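Local coordinates for haloacid dehalogenase-like hydrolase (Bacteroides thetaiotaomicron, PDB 1YMQ), which probably removes phosphate groups from sugar phosphates with the aid of a magnesium ion, as a phosphatase of the haloacid dehalogenase (HAD) superfamily, at residues F7-T12 and A48-L53; E88-M93 and I148-F153. All coordinates share one frame; numbering follows the deposited sequence.

How the interactions relate
Both contacts are buried, but they lie in different parts of the fold, with centres about 22 Å apart and nearest atoms about 7 Å apart. Interaction 1 joins two loops that follow the neighbouring parallel strands 4-7 and 38-42 of the large mixed sheet; it combines apolar packing with a carboxylate-amide pair, and its first loop also holds a magnesium ion and a sulfate. Interaction 2 packs helix 87-100 on strand 149-152 of a small antiparallel sheet, probably in the cap, with methionine, valine and proline and no hydrogen bond across. Gly44 lies between them: its N is hydrogen-bonded to the sulfate, its O to NE2 of Gln149, which takes no part in the helix contact.

Interaction 1: residues F7-T12 and A48-L53; sequences FDIDGT and AIINNL. With MG (magnesium ion), chain B; SO4 (sulfate ion), chain D.
Ile9, in the DxDx(T/V) loop of the HAD fold that follows strand 4-7, projects onto 48-53, the loop leading into helix 54-58, and the carboxylate end of Asp10 comes near it. Ile9 takes the larger share, its side chain passing those of Leu53 and Asn52 at a slant. Its CG1 stands beside the backbone N and anti to the carbonyl carbon (chi1 -64°), and the extended branch carries CD1 to Leu53 CD1 at 3.6 Å, with Ile50 CG2 a looser neighbour. The other branch, Ile9 CG2, lies against the amide end of Asn52, 3.5 Å from Asn52 ND2. Both Ile9 and Leu53 also rest on Ile41 of strand 38-42, so this apolar patch continues into the central sheet.

Beside it, Asn52 reaches Asp10 with its amide. The hydrogen bond from Asn52 ND2 to Asp10 OD1 is long and weak, 3.3 Å with an N-H...O angle of 128°, and the amide and carboxylate planes are turned 41° apart. Asn52 OD1 is buried here without a polar partner. The stronger partner of Asp10 is Arg45, whose NE forms a salt bridge with OD2.

On the metal side, magnesium is bound by Asp8 OD1, the backbone O of Asp10, a sulfate oxygen, two waters and Asp211. Thr12 OG1 donates to Asp8 OD1 on its anti side, which would help fix the rotation of that carboxylate. The sulfate, probably from the crystallisation liquor, sits where a substrate phosphate may lie. Ile9 N donates a hydrogen bond to sulfate O1 at 3.1 Å.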
loop_
_atom_site.group_PDB
_atom_site.type_symbol
_atom_site.label_atom_id
_atom_site.label_comp_id
_atom_site.label_asym_id
_atom_site.label_seq_id
_atom_site.Cartn_x
_atom_site.Cartn_y
_atom_site.Cartn_z
ATOM N N PHE A 7 7.052 3.845 -5.086
ATOM C CA PHE A 7 7.461 3.627 -3.703
ATOM C C PHE A 7 6.330 3.270 -2.772
ATOM O O PHE A 7 5.337 3.994 -2.664
ATOM C CB PHE A 7 8.097 4.918 -3.109
ATOM C CG PHE A 7 9.299 5.383 -3.823
ATOM C CD1 PHE A 7 9.218 6.349 -4.815
ATOM C CD2 PHE A 7 10.571 4.869 -3.469
ATOM C CE1 PHE A 7 10.392 6.810 -5.475
ATOM C CE2 PHE A 7 11.739 5.305 -4.095
ATOM C CZ PHE A 7 11.672 6.263 -5.095
ATOM N N ASP A 8 6.534 2.195 -2.040
ATOM C CA ASP A 8 5.620 1.834 -0.963
ATOM C C ASP A 8 5.924 2.894 0.131
ATOM O O ASP A 8 7.010 3.495 0.154
ATOM C CB ASP A 8 6.006 0.451 -0.442
ATOM C CG ASP A 8 5.344 0.142 0.831
ATOM O OD1 ASP A 8 6.064 -0.311 1.732
ATOM O OD2 ASP A 8 4.106 0.390 0.911
ATOM N N ILE A 9 5.002 3.122 1.054
ATOM C CA ILE A 9 5.273 4.133 2.086
ATOM C C ILE A 9 5.948 3.551 3.328
ATOM O O ILE A 9 7.144 3.765 3.558
ATOM C CB ILE A 9 3.956 4.831 2.562
ATOM C CG1 ILE A 9 3.341 5.606 1.397
ATOM C CG2 ILE A 9 4.259 5.835 3.745
ATOM C CD1 ILE A 9 1.920 6.271 1.698
ATOM N N ASP A 10 5.181 2.796 4.100
ATOM C CA ASP A 10 5.640 2.272 5.379
ATOM C C ASP A 10 6.738 1.219 5.308
ATOM O O ASP A 10 6.523 0.125 4.841
ATOM C CB ASP A 10 4.436 1.764 6.192
ATOM C CG ASP A 10 3.381 2.834 6.361
ATOM O OD1 ASP A 10 3.661 3.852 7.031
ATOM O OD2 ASP A 10 2.280 2.680 5.792
ATOM N N GLY A 11 7.917 1.574 5.828
ATOM C CA GLY A 11 9.038 0.655 5.770
ATOM C C GLY A 11 9.875 0.855 4.484
ATOM O O GLY A 11 10.906 0.226 4.331
ATOM N N THR A 12 9.446 1.743 3.573
ATOM C CA THR A 12 10.193 1.960 2.329
ATOM C C THR A 12 10.607 3.442 2.245
ATOM O O THR A 12 11.786 3.751 2.136
ATOM C CB THR A 12 9.342 1.490 1.148
ATOM O OG1 THR A 12 9.116 0.078 1.293
ATOM C CG2 THR A 12 10.049 1.775 -0.189
ATOM N N ALA A 48 -7.368 8.481 2.592
ATOM C CA ALA A 48 -7.809 9.145 3.805
ATOM C C ALA A 48 -6.837 9.083 4.974
ATOM O O ALA A 48 -6.831 9.987 5.817
ATOM C CB ALA A 48 -9.150 8.609 4.246
ATOM N N ILE A 49 -6.027 8.029 5.050
ATOM C CA ILE A 49 -5.078 7.962 6.156
ATOM C C ILE A 49 -3.597 8.175 5.765
ATOM O O ILE A 49 -2.707 7.893 6.551
ATOM C CB ILE A 49 -5.238 6.652 6.961
ATOM C CG1 ILE A 49 -4.868 5.447 6.117
ATOM C CG2 ILE A 49 -6.650 6.567 7.521
ATOM C CD1 ILE A 49 -4.555 4.206 6.982
ATOM N N ILE A 50 -3.328 8.674 4.559
ATOM C CA ILE A 50 -1.941 8.973 4.177
ATOM C C ILE A 50 -1.622 10.306 4.851
ATOM O O ILE A 50 -1.861 11.405 4.279
ATOM C CB ILE A 50 -1.787 9.102 2.647
ATOM C CG1 ILE A 50 -2.123 7.713 2.030
ATOM C CG2 ILE A 50 -0.337 9.579 2.316
ATOM C CD1 ILE A 50 -2.023 7.552 0.472
ATOM N N ASN A 51 -1.067 10.199 6.047
ATOM C CA ASN A 51 -0.775 11.362 6.872
ATOM C C ASN A 51 0.708 11.524 7.182
ATOM O O ASN A 51 1.073 12.349 8.011
ATOM C CB ASN A 51 -1.564 11.246 8.200
ATOM C CG ASN A 51 -1.032 10.147 9.131
ATOM O OD1 ASN A 51 -0.271 9.263 8.734
ATOM N ND2 ASN A 51 -1.457 10.199 10.386
ATOM N N ASN A 52 1.562 10.752 6.521
ATOM C CA ASN A 52 2.975 10.833 6.825
ATOM C C ASN A 52 3.872 11.218 5.670
ATOM O O ASN A 52 5.075 10.993 5.723
ATOM C CB ASN A 52 3.431 9.501 7.400
ATOM C CG ASN A 52 3.095 8.313 6.496
ATOM O OD1 ASN A 52 2.475 8.466 5.442
ATOM N ND2 ASN A 52 3.499 7.133 6.919
ATOM N N LEU A 53 3.298 11.796 4.625
ATOM C CA LEU A 53 4.071 12.196 3.450
ATOM C C LEU A 53 4.177 13.706 3.247
ATOM O O LEU A 53 4.619 14.168 2.183
ATOM C CB LEU A 53 3.430 11.558 2.177
ATOM C CG LEU A 53 3.496 10.022 2.057
ATOM C CD1 LEU A 53 2.855 9.584 0.650
ATOM C CD2 LEU A 53 4.967 9.566 2.173
HETATM MG MG MG B . 5.439 -1.384 3.528
HETATM S S SO4 D . 2.196 0.376 2.968
HETATM O O1 SO4 D . 2.587 1.685 2.398
HETATM O O2 SO4 D . 3.421 -0.268 3.595
HETATM O O3 SO4 D . 1.153 0.645 4.030
HETATM O O4 SO4 D . 1.617 -0.604 1.978
HETATM O O HOH W 1 5.630 -2.766 5.424
HETATM O O HOH W 2 4.451 -3.082 2.287
#

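Interaction 2: residues E88-M93 and I148-F153; sequences EEVKAM and IQMTPF
Glu89 meets the strand through its backbone: the carbonyl O of Glu89 lies 3.6 Å from the CE methyl of Met150, while its carboxylate leads away to a hydrogen bond with Thr168. One residue on, Val90 CA lies 3.8 Å from Met150 CE, and Val90 CG1 faces Met150 SD more loosely. Met150, extended beyond CG, thus sets its end against this turn of helix 87-100.

Further along, Met93 points at the strand and has the broadest contact on the helix side. Met93 CB presses on Met150 CE at 3.4 Å, and the two side chains pass at a slant. With CG anti to the backbone N (chi1 175°) and bends at chi2 and chi3, the chain then turns its sulfur to Pro152: Met93 SD lies 3.8 Å from Pro152 CB, the two side chains crossing at about a right angle. Cutting Met93 back to an alanine removes CG, SD and CE, which is likely to leave Pro152 without its partner on this helix and a gap beside Met150 SD.

Val181 and Phe106 extend this apolar layer. The axes of segments 88-93 and 149-152 run nearly parallel, 16° apart, with a closest approach of 10.4 Å: a helix packed on a sheet face, as in alpha/beta cap domains of HAD phosphatases.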
loop_
_atom_site.group_PDB
_atom_site.type_symbol
_atom_site.label_atom_id
_atom_site.label_comp_id
_atom_site.label_asym_id
_atom_site.label_seq_id
_atom_site.Cartn_x
_atom_site.Cartn_y
_atom_site.Cartn_z
ATOM N N GLU A 88 -20.930 -9.898 -2.342
ATOM C CA GLU A 88 -21.082 -11.136 -1.603
ATOM C C GLU A 88 -19.850 -11.472 -0.791
ATOM O O GLU A 88 -19.921 -12.140 0.247
ATOM C CB GLU A 88 -21.385 -12.287 -2.570
ATOM C CG GLU A 88 -22.838 -12.300 -3.003
ATOM C CD GLU A 88 -23.204 -13.470 -3.903
ATOM O OE1 GLU A 88 -22.761 -14.613 -3.632
ATOM O OE2 GLU A 88 -23.959 -13.242 -4.880
ATOM N N GLU A 89 -18.709 -11.024 -1.296
ATOM C CA GLU A 89 -17.454 -11.309 -0.620
ATOM C C GLU A 89 -17.280 -10.305 0.508
ATOM O O GLU A 89 -16.762 -10.649 1.592
ATOM C CB GLU A 89 -16.318 -11.345 -1.668
ATOM C CG GLU A 89 -16.517 -12.565 -2.585
ATOM C CD GLU A 89 -15.376 -12.857 -3.555
ATOM O OE1 GLU A 89 -14.244 -13.076 -3.089
ATOM O OE2 GLU A 89 -15.639 -12.920 -4.776
ATOM N N VAL A 90 -17.789 -9.103 0.301
ATOM C CA VAL A 90 -17.755 -8.117 1.366
ATOM C C VAL A 90 -18.622 -8.687 2.534
ATOM O O VAL A 90 -18.185 -8.682 3.705
ATOM C CB VAL A 90 -18.321 -6.762 0.919
ATOM C CG1 VAL A 90 -18.451 -5.850 2.127
ATOM C CG2 VAL A 90 -17.390 -6.087 -0.150
ATOM N N LYS A 91 -19.827 -9.173 2.206
ATOM C CA LYS A 91 -20.754 -9.769 3.209
ATOM C C LYS A 91 -20.121 -10.975 3.922
ATOM O O LYS A 91 -20.235 -11.126 5.156
ATOM C CB LYS A 91 -22.057 -10.232 2.529
ATOM C CG LYS A 91 -23.018 -9.123 2.176
ATOM C CD LYS A 91 -23.416 -8.402 3.460
ATOM C CE LYS A 91 -24.430 -7.286 3.228
ATOM N NZ LYS A 91 -24.682 -6.568 4.521
ATOM N N ALA A 92 -19.465 -11.839 3.144
ATOM C CA ALA A 92 -18.805 -13.019 3.701
ATOM C C ALA A 92 -17.694 -12.642 4.700
ATOM O O ALA A 92 -17.583 -13.227 5.785
ATOM C CB ALA A 92 -18.236 -13.854 2.599
ATOM N N MET A 93 -16.868 -11.658 4.350
ATOM C CA MET A 93 -15.798 -11.262 5.270
ATOM C C MET A 93 -16.393 -10.658 6.543
ATOM O O MET A 93 -15.868 -10.874 7.642
ATOM C CB MET A 93 -14.881 -10.225 4.597
ATOM C CG MET A 93 -13.804 -9.652 5.516
ATOM S SD MET A 93 -12.677 -10.896 6.151
ATOM C CE MET A 93 -11.719 -11.326 4.618
ATOM N N ILE A 148 -14.197 -0.550 -1.422
ATOM C CA ILE A 148 -13.008 -0.643 -2.264
ATOM C C ILE A 148 -11.960 -1.552 -1.636
ATOM O O ILE A 148 -11.294 -2.340 -2.337
ATOM C CB ILE A 148 -12.469 0.771 -2.515
ATOM C CG1 ILE A 148 -13.597 1.577 -3.166
ATOM C CG2 ILE A 148 -11.154 0.707 -3.397
ATOM C CD1 ILE A 148 -13.280 3.030 -3.537
ATOM N N GLN A 149 -11.794 -1.441 -0.315
ATOM C CA GLN A 149 -10.861 -2.293 0.358
ATOM C C GLN A 149 -11.357 -2.599 1.803
ATOM O O GLN A 149 -11.940 -1.740 2.440
ATOM C CB GLN A 149 -9.485 -1.566 0.453
ATOM C CG GLN A 149 -8.420 -2.319 1.276
ATOM C CD GLN A 149 -6.951 -1.734 1.058
ATOM O OE1 GLN A 149 -6.339 -2.021 0.063
ATOM N NE2 GLN A 149 -6.483 -0.973 2.065
ATOM N N MET A 150 -11.140 -3.830 2.259
ATOM C CA MET A 150 -11.485 -4.121 3.660
ATOM C C MET A 150 -10.216 -4.640 4.308
ATOM O O MET A 150 -9.375 -5.339 3.686
ATOM C CB MET A 150 -12.647 -5.140 3.796
ATOM C CG MET A 150 -12.809 -6.107 2.735
ATOM S SD MET A 150 -14.420 -7.042 2.932
ATOM C CE MET A 150 -13.995 -8.409 1.839
ATOM N N THR A 151 -10.044 -4.245 5.561
ATOM C CA THR A 151 -8.847 -4.636 6.293
ATOM C C THR A 151 -9.202 -5.352 7.597
ATOM O O THR A 151 -9.355 -4.700 8.683
ATOM C CB THR A 151 -8.017 -3.382 6.589
ATOM O OG1 THR A 151 -7.563 -2.829 5.353
ATOM C CG2 THR A 151 -6.810 -3.722 7.480
ATOM N N PRO A 152 -9.383 -6.672 7.522
ATOM C CA PRO A 152 -9.714 -7.479 8.695
ATOM C C PRO A 152 -8.462 -7.663 9.549
ATOM O O PRO A 152 -7.332 -7.884 9.023
ATOM C CB PRO A 152 -10.151 -8.809 8.078
ATOM C CG PRO A 152 -9.298 -8.881 6.840
ATOM C CD PRO A 152 -9.455 -7.497 6.297
ATOM N N PHE A 153 -8.649 -7.575 10.861
ATOM C CA PHE A 153 -7.537 -7.760 11.759
ATOM C C PHE A 153 -7.496 -9.232 12.102
ATOM O O PHE A 153 -7.820 -9.623 13.224
ATOM C CB PHE A 153 -7.698 -6.859 12.999
ATOM C CG PHE A 153 -7.279 -5.435 12.762
ATOM C CD1 PHE A 153 -7.990 -4.614 11.885
ATOM C CD2 PHE A 153 -6.111 -4.938 13.349
ATOM C CE1 PHE A 153 -7.550 -3.305 11.592
ATOM C CE2 PHE A 153 -5.660 -3.656 13.064
ATOM C CZ PHE A 153 -6.383 -2.828 12.182
#